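PDB 1V9C: precorrin-8x Methyl Mutase from Thermus thermophilus, which probably catalyses the methyl-group rearrangement of precorrin-8X, a step in the biosynthesis of adenosylcobalamin. Local coordinates for residues T111-K123 / T138-A151. Numbering follows the deposited sequence.
Sequences TRAEAAVAYAWEK and TFLLALVEAIRQGA
Knobs-into-holes packing joins Val117 of helix 112-122 to helix 138-147 in this doubly wound alpha/beta fold. The Val117 side chain sits among Phe139, Ala142, Leu143 and Ala146. Val117 CG1, anti to the backbone N (chi1 -174°), reaches Ala146 CB at 3.6 Å. Val117 CG2 meets Phe139 CE1 at 3.5 Å and also touches Ala142 CB. The axes of the two segments come within 8.6 Å, crossing at -38°, with Ala113, Ala142 and Ala146 at the interface. The backbones spread apart toward the C-terminal ends. At the close end Ala113 CB lies 3.3 Å from Thr138 OG1, and Ala113 O lies at the edge of the Phe139 ring. At the wide end the indole of Trp121 spans the wider spacing. Trp121 CH2 lies 3.3 Å from Gln149 CB, and Ala151 CB and Ala146 O lie over one ring face. A Schellman motif with Gly150 at C-prime ends helix 138-147, with Ala151 N hydrogen-bonded to Ala146 O at 3.2 Å. With an alanine in place of Trp121, Gln149 CB and Ala151 CB would probably lose their indole partner, opening a gap between helix 112-122 and the turn. Beneath the pair, Phe139 and Leu143 pack on strand 130-133. Leu141 and Val144 face helix 166-174, while Tyr119 turns to helix 99-107.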
# COMPACT_ATOMS: atom_id res chain seq x y z
N THR B 111 -12.76 -18.46 -9.87
CA THR B 111 -12.10 -17.73 -8.79
C THR B 111 -10.60 -17.94 -8.85
O THR B 111 -10.11 -19.06 -8.74
CB THR B 111 -12.59 -18.20 -7.42
OG1 THR B 111 -14.01 -18.04 -7.32
CG2 THR B 111 -11.92 -17.39 -6.32
N ARG B 112 -9.87 -16.84 -9.03
CA ARG B 112 -8.42 -16.89 -9.08
C ARG B 112 -7.90 -17.02 -7.65
O ARG B 112 -6.72 -17.30 -7.42
CB ARG B 112 -7.87 -15.61 -9.72
CG ARG B 112 -6.50 -15.77 -10.33
CD ARG B 112 -5.88 -14.44 -10.71
NE ARG B 112 -6.72 -13.65 -11.60
CZ ARG B 112 -6.32 -12.53 -12.19
NH1 ARG B 112 -5.10 -12.07 -11.99
NH2 ARG B 112 -7.15 -11.86 -12.99
N ALA B 113 -8.80 -16.82 -6.69
CA ALA B 113 -8.46 -16.90 -5.28
C ALA B 113 -8.49 -18.36 -4.84
O ALA B 113 -7.80 -18.75 -3.90
CB ALA B 113 -9.45 -16.09 -4.45
N GLU B 114 -9.30 -19.15 -5.54
CA GLU B 114 -9.41 -20.57 -5.24
C GLU B 114 -8.20 -21.27 -5.81
O GLU B 114 -7.57 -22.10 -5.15
CB GLU B 114 -10.69 -21.13 -5.86
CG GLU B 114 -11.97 -20.70 -5.16
CD GLU B 114 -12.09 -21.28 -3.75
OE1 GLU B 114 -13.08 -20.95 -3.06
OE2 GLU B 114 -11.21 -22.06 -3.35
N ALA B 115 -7.86 -20.94 -7.05
CA ALA B 115 -6.71 -21.52 -7.71
C ALA B 115 -5.49 -21.27 -6.84
O ALA B 115 -4.66 -22.16 -6.65
CB ALA B 115 -6.52 -20.89 -9.08
N ALA B 116 -5.38 -20.05 -6.31
CA ALA B 116 -4.26 -19.66 -5.47
C ALA B 116 -4.05 -20.58 -4.28
O ALA B 116 -2.97 -21.13 -4.09
CB ALA B 116 -4.43 -18.22 -5.00
N VAL B 117 -5.09 -20.76 -3.46
CA VAL B 117 -4.99 -21.64 -2.30
C VAL B 117 -4.75 -23.08 -2.74
O VAL B 117 -3.78 -23.72 -2.33
CB VAL B 117 -6.28 -21.60 -1.46
CG1 VAL B 117 -6.09 -22.41 -0.19
CG2 VAL B 117 -6.66 -20.18 -1.13
N ALA B 118 -5.65 -23.59 -3.58
CA ALA B 118 -5.54 -24.95 -4.10
C ALA B 118 -4.12 -25.18 -4.59
O ALA B 118 -3.51 -26.19 -4.27
CB ALA B 118 -6.53 -25.15 -5.25
N TYR B 119 -3.61 -24.24 -5.38
CA TYR B 119 -2.26 -24.36 -5.88
C TYR B 119 -1.28 -24.43 -4.71
O TYR B 119 -0.48 -25.36 -4.61
CB TYR B 119 -1.90 -23.15 -6.75
CG TYR B 119 -0.45 -23.14 -7.16
CD1 TYR B 119 -0.01 -23.88 -8.25
CD2 TYR B 119 0.50 -22.44 -6.42
CE1 TYR B 119 1.34 -23.93 -8.60
CE2 TYR B 119 1.86 -22.48 -6.75
CZ TYR B 119 2.27 -23.23 -7.84
OH TYR B 119 3.60 -23.29 -8.18
N ALA B 120 -1.34 -23.42 -3.84
CA ALA B 120 -0.47 -23.33 -2.67
C ALA B 120 -0.52 -24.59 -1.84
O ALA B 120 0.51 -25.12 -1.44
CB ALA B 120 -0.87 -22.14 -1.81
N TRP B 121 -1.72 -25.06 -1.56
CA TRP B 121 -1.88 -26.28 -0.77
C TRP B 121 -1.22 -27.46 -1.48
O TRP B 121 -0.27 -28.04 -0.98
CB TRP B 121 -3.36 -26.58 -0.54
CG TRP B 121 -3.58 -27.59 0.55
CD1 TRP B 121 -2.64 -28.08 1.43
CD2 TRP B 121 -4.82 -28.18 0.92
NE1 TRP B 121 -3.23 -28.93 2.33
CE2 TRP B 121 -4.57 -29.01 2.04
CE3 TRP B 121 -6.13 -28.09 0.43
CZ2 TRP B 121 -5.58 -29.75 2.67
CZ3 TRP B 121 -7.14 -28.82 1.05
CH2 TRP B 121 -6.86 -29.64 2.16
N GLU B 122 -1.73 -27.79 -2.66
CA GLU B 122 -1.20 -28.91 -3.43
C GLU B 122 0.32 -28.90 -3.45
O GLU B 122 0.95 -29.94 -3.27
CB GLU B 122 -1.71 -28.87 -4.87
CG GLU B 122 -3.22 -28.98 -5.01
CD GLU B 122 -3.66 -28.96 -6.45
OE1 GLU B 122 -4.88 -28.89 -6.71
OE2 GLU B 122 -2.77 -29.01 -7.33
N LYS B 123 0.90 -27.72 -3.67
CA LYS B 123 2.36 -27.58 -3.74
C LYS B 123 3.02 -27.65 -2.38
O LYS B 123 4.25 -27.63 -2.28
CB LYS B 123 2.73 -26.25 -4.41
CG LYS B 123 2.43 -26.18 -5.90
CD LYS B 123 3.34 -27.10 -6.70
CE LYS B 123 3.05 -27.00 -8.20
NZ LYS B 123 4.05 -27.73 -9.03
N THR B 138 -12.16 -13.06 -0.64
CA THR B 138 -12.53 -14.40 -1.07
C THR B 138 -11.32 -15.32 -0.94
O THR B 138 -11.46 -16.54 -0.83
CB THR B 138 -13.03 -14.41 -2.54
OG1 THR B 138 -11.94 -14.14 -3.42
CG2 THR B 138 -14.11 -13.36 -2.75
N PHE B 139 -10.13 -14.74 -0.94
CA PHE B 139 -8.93 -15.54 -0.79
C PHE B 139 -8.86 -16.01 0.66
O PHE B 139 -8.56 -17.17 0.93
CB PHE B 139 -7.69 -14.71 -1.13
CG PHE B 139 -6.40 -15.43 -0.88
CD1 PHE B 139 -6.01 -16.50 -1.68
CD2 PHE B 139 -5.57 -15.06 0.18
CE1 PHE B 139 -4.83 -17.19 -1.43
CE2 PHE B 139 -4.38 -15.74 0.43
CZ PHE B 139 -4.01 -16.81 -0.37
N LEU B 140 -9.14 -15.11 1.59
CA LEU B 140 -9.10 -15.42 3.02
C LEU B 140 -10.18 -16.45 3.39
O LEU B 140 -10.01 -17.22 4.33
CB LEU B 140 -9.29 -14.14 3.84
CG LEU B 140 -9.13 -14.30 5.35
CD1 LEU B 140 -7.76 -14.91 5.66
CD2 LEU B 140 -9.29 -12.95 6.01
N LEU B 141 -11.28 -16.43 2.66
CA LEU B 141 -12.37 -17.38 2.89
C LEU B 141 -11.96 -18.75 2.37
O LEU B 141 -12.17 -19.75 3.03
CB LEU B 141 -13.64 -16.91 2.20
CG LEU B 141 -14.40 -15.83 2.94
CD1 LEU B 141 -15.61 -15.42 2.12
CD2 LEU B 141 -14.82 -16.35 4.31
N ALA B 142 -11.39 -18.79 1.17
CA ALA B 142 -10.95 -20.05 0.59
C ALA B 142 -9.93 -20.64 1.55
O ALA B 142 -10.06 -21.78 1.99
CB ALA B 142 -10.31 -19.82 -0.77
N LEU B 143 -8.92 -19.84 1.91
CA LEU B 143 -7.88 -20.27 2.83
C LEU B 143 -8.45 -20.77 4.16
O LEU B 143 -7.97 -21.76 4.71
CB LEU B 143 -6.90 -19.12 3.12
CG LEU B 143 -5.82 -19.38 4.19
CD1 LEU B 143 -4.98 -20.60 3.79
CD2 LEU B 143 -4.93 -18.14 4.36
N VAL B 144 -9.46 -20.10 4.68
CA VAL B 144 -10.04 -20.52 5.96
C VAL B 144 -10.73 -21.87 5.85
O VAL B 144 -10.73 -22.65 6.80
CB VAL B 144 -11.04 -19.48 6.49
CG1 VAL B 144 -11.83 -20.05 7.64
CG2 VAL B 144 -10.28 -18.24 6.95
N GLU B 145 -11.31 -22.13 4.68
CA GLU B 145 -11.98 -23.40 4.44
C GLU B 145 -10.89 -24.44 4.27
O GLU B 145 -11.01 -25.56 4.76
CB GLU B 145 -12.84 -23.29 3.18
CG GLU B 145 -13.84 -22.14 3.24
CD GLU B 145 -14.79 -22.08 2.06
OE1 GLU B 145 -15.60 -21.12 2.00
OE2 GLU B 145 -14.73 -22.98 1.19
N ALA B 146 -9.81 -24.05 3.61
CA ALA B 146 -8.68 -24.94 3.38
C ALA B 146 -8.00 -25.30 4.70
O ALA B 146 -7.33 -26.33 4.80
CB ALA B 146 -7.67 -24.28 2.45
N ILE B 147 -8.17 -24.44 5.70
CA ILE B 147 -7.58 -24.67 7.01
C ILE B 147 -8.38 -25.75 7.75
O ILE B 147 -7.83 -26.50 8.55
CB ILE B 147 -7.55 -23.35 7.86
CG1 ILE B 147 -6.43 -22.44 7.36
CG2 ILE B 147 -7.36 -23.66 9.34
CD1 ILE B 147 -6.30 -21.13 8.12
N ARG B 148 -9.68 -25.81 7.46
CA ARG B 148 -10.56 -26.79 8.09
C ARG B 148 -10.34 -28.17 7.49
O ARG B 148 -10.88 -29.16 7.99
CB ARG B 148 -12.03 -26.38 7.94
CG ARG B 148 -12.44 -25.11 8.68
CD ARG B 148 -12.26 -25.23 10.19
NE ARG B 148 -12.95 -24.15 10.88
CZ ARG B 148 -12.90 -23.93 12.19
NH1 ARG B 148 -12.18 -24.72 12.98
NH2 ARG B 148 -13.60 -22.92 12.73
N GLN B 149 -9.55 -28.23 6.43
CA GLN B 149 -9.25 -29.49 5.76
C GLN B 149 -7.84 -30.00 6.07
O GLN B 149 -7.39 -30.98 5.48
CB GLN B 149 -9.40 -29.34 4.24
CG GLN B 149 -10.82 -29.04 3.79
CD GLN B 149 -11.82 -30.03 4.36
OE1 GLN B 149 -11.64 -31.24 4.26
NE2 GLN B 149 -12.88 -29.50 4.95
N GLY B 150 -7.14 -29.33 6.98
CA GLY B 150 -5.80 -29.78 7.33
C GLY B 150 -4.64 -28.85 7.01
O GLY B 150 -3.49 -29.22 7.23
N ALA B 151 -4.92 -27.67 6.48
CA ALA B 151 -3.84 -26.73 6.18
C ALA B 151 -3.45 -26.04 7.49
O ALA B 151 -4.32 -25.63 8.25
CB ALA B 151 -4.31 -25.71 5.15